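Local coordinates for maltose-binding protein MalE1 (Thermotoga maritima, PDB 6DTU) that binds maltotetraose in the cleft between its two lobes and probably serves as the maltose-binding component of a carbohydrate transport system, at residues 153-156 against 161-164; 148-151 against 157-160; 79-84 against 99-104. All coordinates share one frame; numbering follows the deposited sequence.

How the contacts relate
Contacts 1 and 2 are neighbours on helix 155-164: their centres lie about 7 Å apart, and their segments follow one another along the chain. Contact 2 seats the start of this helix against the loop that leaves strand 146-149, and contact 1 packs its first turn against its last. Glu154 and Tyr156 of contact 1 and Tyr157 of contact 2 meet the same glucose unit of the bound maltotetraose. Contact 3, made earlier in the chain, lies on the other side of the chain's centre, with its centre about 32 Å from that of contact 1 and about 34 Å from that of contact 2. It joins a loop to strand 100-109, its nearest atoms about 16 Å from contact 1.

Contact 1 of 3, residues 153-156 against 161-164; sequences AEFY and FIFG. With GLC (alpha-D-glucopyranose), chain C; GLC (alpha-D-glucopyranose), chain B.
Phe155 packs against Ile162 and Phe163 in a small, buried apolar contact within a single helix, 155-164, whose first turn also forms part of the glycan pocket of this periplasmic binding protein fold. The chain advances about two turns between the partners, and the CA atoms of Phe155 and Ile162 stay 9.0 Å apart, so the side chains bridge the gap. Phe155 has CG anti to its backbone N (chi1 168°), which carries the ring alongside the helix toward the later turn. There the methyl CD1 of Ile162 meets the rim of the ring near its plane, 3.7 Å from Phe155 CE1. The ring of Phe163 reaches the far corner of the same phenyl group, the two side chains running roughly perpendicular. Met344 of helix 341-352 also touches Phe155, while Ala189 and Val193 of helix 187-201 touch Ile162, so the contact belongs to a wider hydrophobic core.

Its neighbours in sequence serve the sugar. Tyr156 points away from the later turn and lays one ring face under the glucose of chain C, whose C4 sits 3.8 Å above the ring centre, a stacking of aromatic ring on pyranose common in sugar-binding proteins. Glu154, the N-cap residue, extends its chain so that OE2 accepts a hydrogen bond from O6 of the chain C glucose at 2.8 Å. Its other oxygen, OE1, is hydrogen-bonded to Ser151 OG, which should help fix the carboxylate's rotation. At the far end of the apolar contact, Phe155 CZ and Phe163 CZ stand 4.2 Å apart.

Contact 2 of 3, residues 148-151 against 157-160; sequences FITS and YIAP. With GLC (alpha-D-glucopyranose), chain C.
Thr150 and Ser151 pack against Tyr157 where a strand-loop-helix connection of the periplasmic binding protein fold turns from strand 146-149 into helix 155-164. The contact is buried and made by van der Waals touch, without a hydrogen bond across it. Thr150 OG1 lies 3.7 Å from Tyr157 CB, while Ser151 CB approaches Tyr157 CD2 at 3.8 Å. Ile158 adds its CD1 methyl, 4.0 Å from Ser151 O.

The two loop hydroxyls have hydrogen-bond partners outside the segments: for Thr150 OG1 the carbonyl of Ile227 on the neighbouring strand 223-228, for Ser151 OG the carboxylate of Glu154.

Toward the ligand, Tyr157 has CG anti to its carbonyl carbon (chi1 -65°), which sends the ring from the helix into the pocket. O6 of the chain C glucose lies at the ring edge, near its plane, 3.5 Å from Tyr157 CE2. An alanine here would remove the ring between the loop and the sugar, and is likely to leave Ser151 CB and the O6 side of the glucose without their aromatic neighbour. The phenolic OH of Tyr157 reaches furthest, ending 3.1 Å from the ring oxygen O5 of the chain C glucose.

Contact 3 of 3, residues 79-84 against 99-104; sequences PNFSDL and GKLYGI
The irregular segment 79-84 runs beside the start of strand 100-109, which belongs to the mixed beta-sheet of one lobe of this periplasmic binding protein fold, and makes no hydrogen bond to residues 99-104. The closest CA atoms, those of Leu84 and Ile104, are 8.8 Å apart, so side chains must fill the space between the backbones. Within 79-84 the chain folds back on itself, with Leu84 N bonded to Phe81 O at 3.0 Å. The main chain of Leu101 is bonded to Ile78, just ahead of the loop segment, while that of Ile104 is bonded to Phe266 in strand 260-268.

Three aliphatic side chains gather round the ring of Phe81. The CB bond of Phe81 points toward the strand, and CG stands between the backbone N and the carbonyl carbon (chi1 54°), a rotation that swings the ring over its own turn and against Leu84. Leu84, brought back by that turn, lays its CB over the centre of one ring face, 3.9 Å above the plane. From the strand, Leu101 brings CD2 to the ring edge, near its plane, 4.2 Å from Phe81 CE2, its side chain set nearly square to that of Phe81. The same methyl also meets Leu84, the two leucine side chains lying antiparallel side by side; their tips, Leu84 CD1 and Leu101 CD2, come to 4.0 Å. Thr283 of helix 275-286 touches both Phe81 and Ile104, bringing a helix to this loop-strand junction. Ile104 and Phe81 extend to meet each other, and Ile104 CD1 stops 3.9 Å from Phe81 CZ.

Contact 1 of 3, residues 153-156 against 161-164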
loop_
_atom_site.group_PDB
_atom_site.type_symbol
_atom_site.label_atom_id
_atom_site.label_comp_id
_atom_site.label_asym_id
_atom_site.label_seq_id
_atom_site.Cartn_x
_atom_site.Cartn_y
_atom_site.Cartn_z
ATOM N N ALA A 153 9.282 -6.071 -10.474
ATOM C CA ALA A 153 8.669 -7.391 -10.566
ATOM C C ALA A 153 7.548 -7.582 -9.564
ATOM O O ALA A 153 7.065 -8.706 -9.385
ATOM C CB ALA A 153 9.734 -8.471 -10.379
ATOM N N GLU A 154 7.114 -6.508 -8.930
ATOM C CA GLU A 154 6.132 -6.561 -7.857
ATOM C C GLU A 154 4.821 -5.990 -8.383
ATOM O O GLU A 154 4.742 -4.798 -8.706
ATOM C CB GLU A 154 6.657 -5.762 -6.662
ATOM C CG GLU A 154 6.050 -6.143 -5.347
ATOM C CD GLU A 154 6.741 -5.476 -4.160
ATOM O OE1 GLU A 154 7.890 -4.974 -4.295
ATOM O OE2 GLU A 154 6.121 -5.470 -3.074
ATOM N N PHE A 155 3.793 -6.836 -8.446
ATOM C CA PHE A 155 2.524 -6.461 -9.075
ATOM C C PHE A 155 1.947 -5.165 -8.514
ATOM O O PHE A 155 1.403 -4.340 -9.263
ATOM C CB PHE A 155 1.533 -7.612 -8.895
ATOM C CG PHE A 155 0.102 -7.271 -9.249
ATOM C CD1 PHE A 155 -0.223 -6.726 -10.478
ATOM C CD2 PHE A 155 -0.926 -7.577 -8.371
ATOM C CE1 PHE A 155 -1.529 -6.434 -10.800
ATOM C CE2 PHE A 155 -2.247 -7.297 -8.687
ATOM C CZ PHE A 155 -2.552 -6.728 -9.909
ATOM N N TYR A 156 2.022 -4.973 -7.195
ATOM C CA TYR A 156 1.445 -3.776 -6.597
ATOM C C TYR A 156 1.982 -2.495 -7.253
ATOM O O TYR A 156 1.226 -1.537 -7.483
ATOM C CB TYR A 156 1.690 -3.792 -5.091
ATOM C CG TYR A 156 1.150 -2.573 -4.373
ATOM C CD1 TYR A 156 -0.156 -2.535 -3.863
ATOM C CD2 TYR A 156 1.943 -1.437 -4.215
ATOM C CE1 TYR A 156 -0.652 -1.391 -3.214
ATOM C CE2 TYR A 156 1.449 -0.303 -3.553
ATOM C CZ TYR A 156 0.155 -0.299 -3.072
ATOM O OH TYR A 156 -0.309 0.813 -2.444
ATOM N N PHE A 161 0.171 0.653 -14.418
ATOM C CA PHE A 161 0.246 0.458 -15.870
ATOM C C PHE A 161 -0.821 -0.516 -16.344
ATOM O O PHE A 161 -1.476 -0.299 -17.373
ATOM C CB PHE A 161 1.603 -0.120 -16.278
ATOM C CG PHE A 161 2.793 0.751 -15.972
ATOM C CD1 PHE A 161 2.673 2.110 -15.718
ATOM C CD2 PHE A 161 4.056 0.182 -15.949
ATOM C CE1 PHE A 161 3.789 2.871 -15.446
ATOM C CE2 PHE A 161 5.174 0.940 -15.678
ATOM C CZ PHE A 161 5.051 2.283 -15.419
ATOM N N ILE A 162 -0.965 -1.623 -15.619
ATOM C CA ILE A 162 -1.945 -2.651 -15.951
ATOM C C ILE A 162 -3.354 -2.065 -15.957
ATOM O O ILE A 162 -4.130 -2.272 -16.899
ATOM C CB ILE A 162 -1.795 -3.815 -14.951
ATOM C CG1 ILE A 162 -0.463 -4.533 -15.196
ATOM C CG2 ILE A 162 -3.022 -4.755 -14.970
ATOM C CD1 ILE A 162 -0.082 -5.488 -14.107
ATOM N N PHE A 163 -3.718 -1.350 -14.884
ATOM C CA PHE A 163 -5.059 -0.795 -14.799
ATOM C C PHE A 163 -5.248 0.386 -15.733
ATOM O O PHE A 163 -6.346 0.576 -16.272
ATOM C CB PHE A 163 -5.371 -0.384 -13.361
ATOM C CG PHE A 163 -5.314 -1.527 -12.364
ATOM C CD1 PHE A 163 -5.542 -2.838 -12.749
ATOM C CD2 PHE A 163 -5.037 -1.270 -11.036
ATOM C CE1 PHE A 163 -5.481 -3.865 -11.826
ATOM C CE2 PHE A 163 -4.992 -2.270 -10.114
ATOM C CZ PHE A 163 -5.210 -3.585 -10.505
ATOM N N GLY A 164 -4.208 1.184 -15.948
ATOM C CA GLY A 164 -4.355 2.325 -16.836
ATOM C C GLY A 164 -4.802 1.919 -18.227
ATOM O O GLY A 164 -5.619 2.600 -18.854
HETATM C C1 GLC C . 2.916 -0.664 0.783
HETATM C C2 GLC C . 1.432 -0.649 0.729
HETATM C C3 GLC C . 0.885 -1.999 0.829
HETATM C C4 GLC C . 1.418 -2.893 -0.273
HETATM C C5 GLC C . 2.976 -2.915 -0.292
HETATM C C6 GLC C . 3.509 -3.539 -1.468
HETATM O O2 GLC C . 0.972 0.092 1.897
HETATM O O3 GLC C . -0.581 -1.977 0.658
HETATM O O4 GLC C . 0.997 -4.282 -0.036
HETATM O O5 GLC C . 3.422 -1.459 -0.339
HETATM O O6 GLC C . 4.888 -3.794 -1.257
HETATM C C1 GLC B . 0.023 -4.798 -0.886
HETATM C C2 GLC B . -0.968 -5.548 -0.087
HETATM C C3 GLC B . -0.347 -6.719 0.609
HETATM C C4 GLC B . 0.271 -7.666 -0.343
HETATM C C5 GLC B . 1.339 -6.950 -1.207
HETATM C C6 GLC B . 1.835 -7.774 -2.230
HETATM O O2 GLC B . -1.524 -4.655 0.919
HETATM O O3 GLC B . -1.368 -7.417 1.391
HETATM O O4 GLC B . 0.920 -8.713 0.430
HETATM O O5 GLC B . 0.667 -5.702 -1.863
HETATM O O6 GLC B . 2.834 -7.060 -2.926
#

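Contact 2 of 3, residues 148-151 against 157-160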
loop_
_atom_site.group_PDB
_atom_site.type_symbol
_atom_site.label_atom_id
_atom_site.label_comp_id
_atom_site.label_asym_id
_atom_site.label_seq_id
_atom_site.Cartn_x
_atom_site.Cartn_y
_atom_site.Cartn_z
ATOM N N PHE A 148 15.489 6.341 -12.966
ATOM C CA PHE A 148 14.159 5.893 -12.567
ATOM C C PHE A 148 14.257 4.515 -11.928
ATOM O O PHE A 148 14.973 3.645 -12.429
ATOM C CB PHE A 148 13.217 5.835 -13.776
ATOM C CG PHE A 148 11.849 5.314 -13.452
ATOM C CD1 PHE A 148 10.926 6.112 -12.783
ATOM C CD2 PHE A 148 11.507 4.002 -13.767
ATOM C CE1 PHE A 148 9.669 5.616 -12.442
ATOM C CE2 PHE A 148 10.248 3.498 -13.445
ATOM C CZ PHE A 148 9.330 4.314 -12.778
ATOM N N ILE A 149 13.546 4.328 -10.812
ATOM C CA ILE A 149 13.443 3.031 -10.148
ATOM C C ILE A 149 12.028 2.827 -9.619
ATOM O O ILE A 149 11.447 3.718 -8.994
ATOM C CB ILE A 149 14.434 2.849 -8.975
ATOM C CG1 ILE A 149 15.803 3.460 -9.249
ATOM C CG2 ILE A 149 14.597 1.359 -8.651
ATOM C CD1 ILE A 149 16.703 3.352 -8.018
ATOM N N THR A 150 11.516 1.615 -9.794
ATOM C CA THR A 150 10.436 1.119 -8.953
ATOM C C THR A 150 10.663 -0.373 -8.763
ATOM O O THR A 150 11.641 -0.937 -9.268
ATOM C CB THR A 150 9.046 1.488 -9.484
ATOM O OG1 THR A 150 8.077 1.187 -8.471
ATOM C CG2 THR A 150 8.716 0.677 -10.743
ATOM N N SER A 151 9.764 -1.011 -8.013
ATOM C CA SER A 151 9.885 -2.447 -7.778
ATOM C C SER A 151 9.358 -3.164 -9.019
ATOM O O SER A 151 8.163 -3.434 -9.152
ATOM C CB SER A 151 9.142 -2.822 -6.503
ATOM O OG SER A 151 9.521 -4.130 -6.106
ATOM N N TYR A 157 3.267 -2.482 -7.605
ATOM C CA TYR A 157 3.888 -1.295 -8.186
ATOM C C TYR A 157 3.713 -1.182 -9.699
ATOM O O TYR A 157 3.838 -0.076 -10.246
ATOM C CB TYR A 157 5.376 -1.243 -7.798
ATOM C CG TYR A 157 5.516 -1.052 -6.313
ATOM C CD1 TYR A 157 5.573 0.225 -5.765
ATOM C CD2 TYR A 157 5.533 -2.140 -5.443
ATOM C CE1 TYR A 157 5.633 0.413 -4.391
ATOM C CE2 TYR A 157 5.612 -1.958 -4.091
ATOM C CZ TYR A 157 5.675 -0.682 -3.572
ATOM O OH TYR A 157 5.733 -0.486 -2.228
ATOM N N ILE A 158 3.433 -2.291 -10.390
ATOM C CA ILE A 158 3.171 -2.265 -11.826
ATOM C C ILE A 158 1.680 -2.124 -12.113
ATOM O O ILE A 158 1.293 -1.787 -13.242
ATOM C CB ILE A 158 3.758 -3.543 -12.448
ATOM C CG1 ILE A 158 5.239 -3.692 -12.075
ATOM C CG2 ILE A 158 3.615 -3.571 -13.981
ATOM C CD1 ILE A 158 6.076 -2.486 -12.416
ATOM N N ALA A 159 0.830 -2.351 -11.117
ATOM C CA ALA A 159 -0.605 -2.160 -11.296
ATOM C C ALA A 159 -1.009 -0.845 -11.955
ATOM O O ALA A 159 -1.960 -0.870 -12.751
ATOM C CB ALA A 159 -1.345 -2.354 -9.962
ATOM N N PRO A 160 -0.395 0.316 -11.671
ATOM C CA PRO A 160 -0.849 1.532 -12.359
ATOM C C PRO A 160 -0.800 1.401 -13.874
ATOM O O PRO A 160 -1.683 1.950 -14.550
ATOM C CB PRO A 160 0.099 2.627 -11.846
ATOM C CG PRO A 160 0.607 2.117 -10.541
ATOM C CD PRO A 160 0.687 0.621 -10.712
HETATM C C1 GLC C . 2.916 -0.664 0.783
HETATM C C2 GLC C . 1.432 -0.649 0.729
HETATM C C3 GLC C . 0.885 -1.999 0.829
HETATM C C4 GLC C . 1.418 -2.893 -0.273
HETATM C C5 GLC C . 2.976 -2.915 -0.292
HETATM C C6 GLC C . 3.509 -3.539 -1.468
HETATM O O2 GLC C . 0.972 0.092 1.897
HETATM O O3 GLC C . -0.581 -1.977 0.658
HETATM O O4 GLC C . 0.997 -4.282 -0.036
HETATM O O5 GLC C . 3.422 -1.459 -0.339
HETATM O O6 GLC C . 4.888 -3.794 -1.257
#

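Contact 3 of 3, residues 79-84 against 99-104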
loop_
_atom_site.group_PDB
_atom_site.type_symbol
_atom_site.label_atom_id
_atom_site.label_comp_id
_atom_site.label_asym_id
_atom_site.label_seq_id
_atom_site.Cartn_x
_atom_site.Cartn_y
_atom_site.Cartn_z
ATOM N N PRO A 79 -17.704 -3.090 17.276
ATOM C CA PRO A 79 -19.044 -2.539 17.461
ATOM C C PRO A 79 -19.009 -1.030 17.321
ATOM O O PRO A 79 -17.958 -0.388 17.399
ATOM C CB PRO A 79 -19.417 -2.959 18.884
ATOM C CG PRO A 79 -18.518 -4.141 19.165
ATOM C CD PRO A 79 -17.242 -3.838 18.459
ATOM N N ASN A 80 -20.190 -0.468 17.105
ATOM C CA ASN A 80 -20.292 0.965 16.919
ATOM C C ASN A 80 -19.675 1.685 18.122
ATOM O O ASN A 80 -19.723 1.211 19.258
ATOM C CB ASN A 80 -21.768 1.328 16.745
ATOM C CG ASN A 80 -22.356 0.811 15.432
ATOM O OD1 ASN A 80 -21.664 0.212 14.586
ATOM N ND2 ASN A 80 -23.658 1.009 15.274
ATOM N N PHE A 81 -19.095 2.846 17.856
ATOM C CA PHE A 81 -18.470 3.641 18.900
ATOM C C PHE A 81 -18.704 5.098 18.554
ATOM O O PHE A 81 -19.028 5.432 17.416
ATOM C CB PHE A 81 -16.966 3.329 19.034
ATOM C CG PHE A 81 -16.197 3.449 17.742
ATOM C CD1 PHE A 81 -15.407 4.559 17.507
ATOM C CD2 PHE A 81 -16.266 2.457 16.767
ATOM C CE1 PHE A 81 -14.696 4.688 16.314
ATOM C CE2 PHE A 81 -15.563 2.576 15.574
ATOM C CZ PHE A 81 -14.777 3.704 15.350
ATOM N N SER A 82 -18.571 5.956 19.559
ATOM C CA SER A 82 -18.982 7.351 19.408
ATOM C C SER A 82 -18.213 8.074 18.305
ATOM O O SER A 82 -18.762 8.959 17.643
ATOM C CB SER A 82 -18.820 8.086 20.730
ATOM O OG SER A 82 -17.453 8.119 21.098
ATOM N N ASP A 83 -16.948 7.733 18.097
ATOM C CA ASP A 83 -16.178 8.405 17.060
ATOM C C ASP A 83 -16.384 7.838 15.668
ATOM O O ASP A 83 -15.776 8.361 14.739
ATOM C CB ASP A 83 -14.690 8.433 17.385
ATOM C CG ASP A 83 -14.365 9.466 18.428
ATOM O OD1 ASP A 83 -14.149 10.634 18.058
ATOM O OD2 ASP A 83 -14.370 9.118 19.628
ATOM N N LEU A 84 -17.239 6.828 15.497
ATOM C CA LEU A 84 -17.409 6.213 14.184
ATOM C C LEU A 84 -17.834 7.233 13.124
ATOM O O LEU A 84 -17.329 7.206 11.994
ATOM C CB LEU A 84 -18.427 5.071 14.299
ATOM C CG LEU A 84 -18.890 4.332 13.049
ATOM C CD1 LEU A 84 -17.729 3.494 12.550
ATOM C CD2 LEU A 84 -20.118 3.477 13.351
ATOM N N GLY A 99 -21.102 -7.166 6.189
ATOM C CA GLY A 99 -21.955 -6.341 7.018
ATOM C C GLY A 99 -21.354 -5.826 8.308
ATOM O O GLY A 99 -22.032 -5.088 9.033
ATOM N N LYS A 100 -20.118 -6.183 8.632
ATOM C CA LYS A 100 -19.517 -5.783 9.896
ATOM C C LYS A 100 -18.218 -5.028 9.655
ATOM O O LYS A 100 -17.529 -5.252 8.663
ATOM C CB LYS A 100 -19.215 -7.000 10.764
ATOM C CG LYS A 100 -20.458 -7.834 11.114
ATOM C CD LYS A 100 -20.096 -9.040 11.957
ATOM C CE LYS A 100 -21.314 -9.895 12.235
ATOM N NZ LYS A 100 -21.045 -10.931 13.270
ATOM N N LEU A 101 -17.888 -4.141 10.581
ATOM C CA LEU A 101 -16.637 -3.406 10.537
ATOM C C LEU A 101 -15.551 -4.212 11.236
ATOM O O LEU A 101 -15.778 -4.770 12.313
ATOM C CB LEU A 101 -16.821 -2.085 11.276
ATOM C CG LEU A 101 -15.617 -1.153 11.312
ATOM C CD1 LEU A 101 -15.320 -0.664 9.908
ATOM C CD2 LEU A 101 -15.861 0.001 12.271
ATOM N N TYR A 102 -14.363 -4.259 10.621
ATOM C CA TYR A 102 -13.256 -5.066 11.117
ATOM C C TYR A 102 -11.984 -4.266 11.370
ATOM O O TYR A 102 -10.945 -4.852 11.681
ATOM C CB TYR A 102 -12.978 -6.221 10.150
ATOM C CG TYR A 102 -13.977 -7.338 10.232
ATOM C CD1 TYR A 102 -13.918 -8.265 11.259
ATOM C CD2 TYR A 102 -14.987 -7.455 9.297
ATOM C CE1 TYR A 102 -14.835 -9.311 11.338
ATOM C CE2 TYR A 102 -15.907 -8.487 9.366
ATOM C CZ TYR A 102 -15.834 -9.402 10.403
ATOM O OH TYR A 102 -16.748 -10.438 10.467
ATOM N N GLY A 103 -12.022 -2.955 11.266
ATOM C CA GLY A 103 -10.834 -2.200 11.606
ATOM C C GLY A 103 -11.128 -0.731 11.771
ATOM O O GLY A 103 -12.142 -0.221 11.292
ATOM N N ILE A 104 -10.201 -0.052 12.432
ATOM C CA ILE A 104 -10.228 1.406 12.515
ATOM C C ILE A 104 -9.214 1.949 11.524
ATOM O O ILE A 104 -7.987 1.797 11.732
ATOM C CB ILE A 104 -9.986 1.900 13.949
ATOM C CG1 ILE A 104 -11.075 1.369 14.898
ATOM C CG2 ILE A 104 -10.024 3.430 13.993
ATOM C CD1 ILE A 104 -11.271 2.177 16.163
#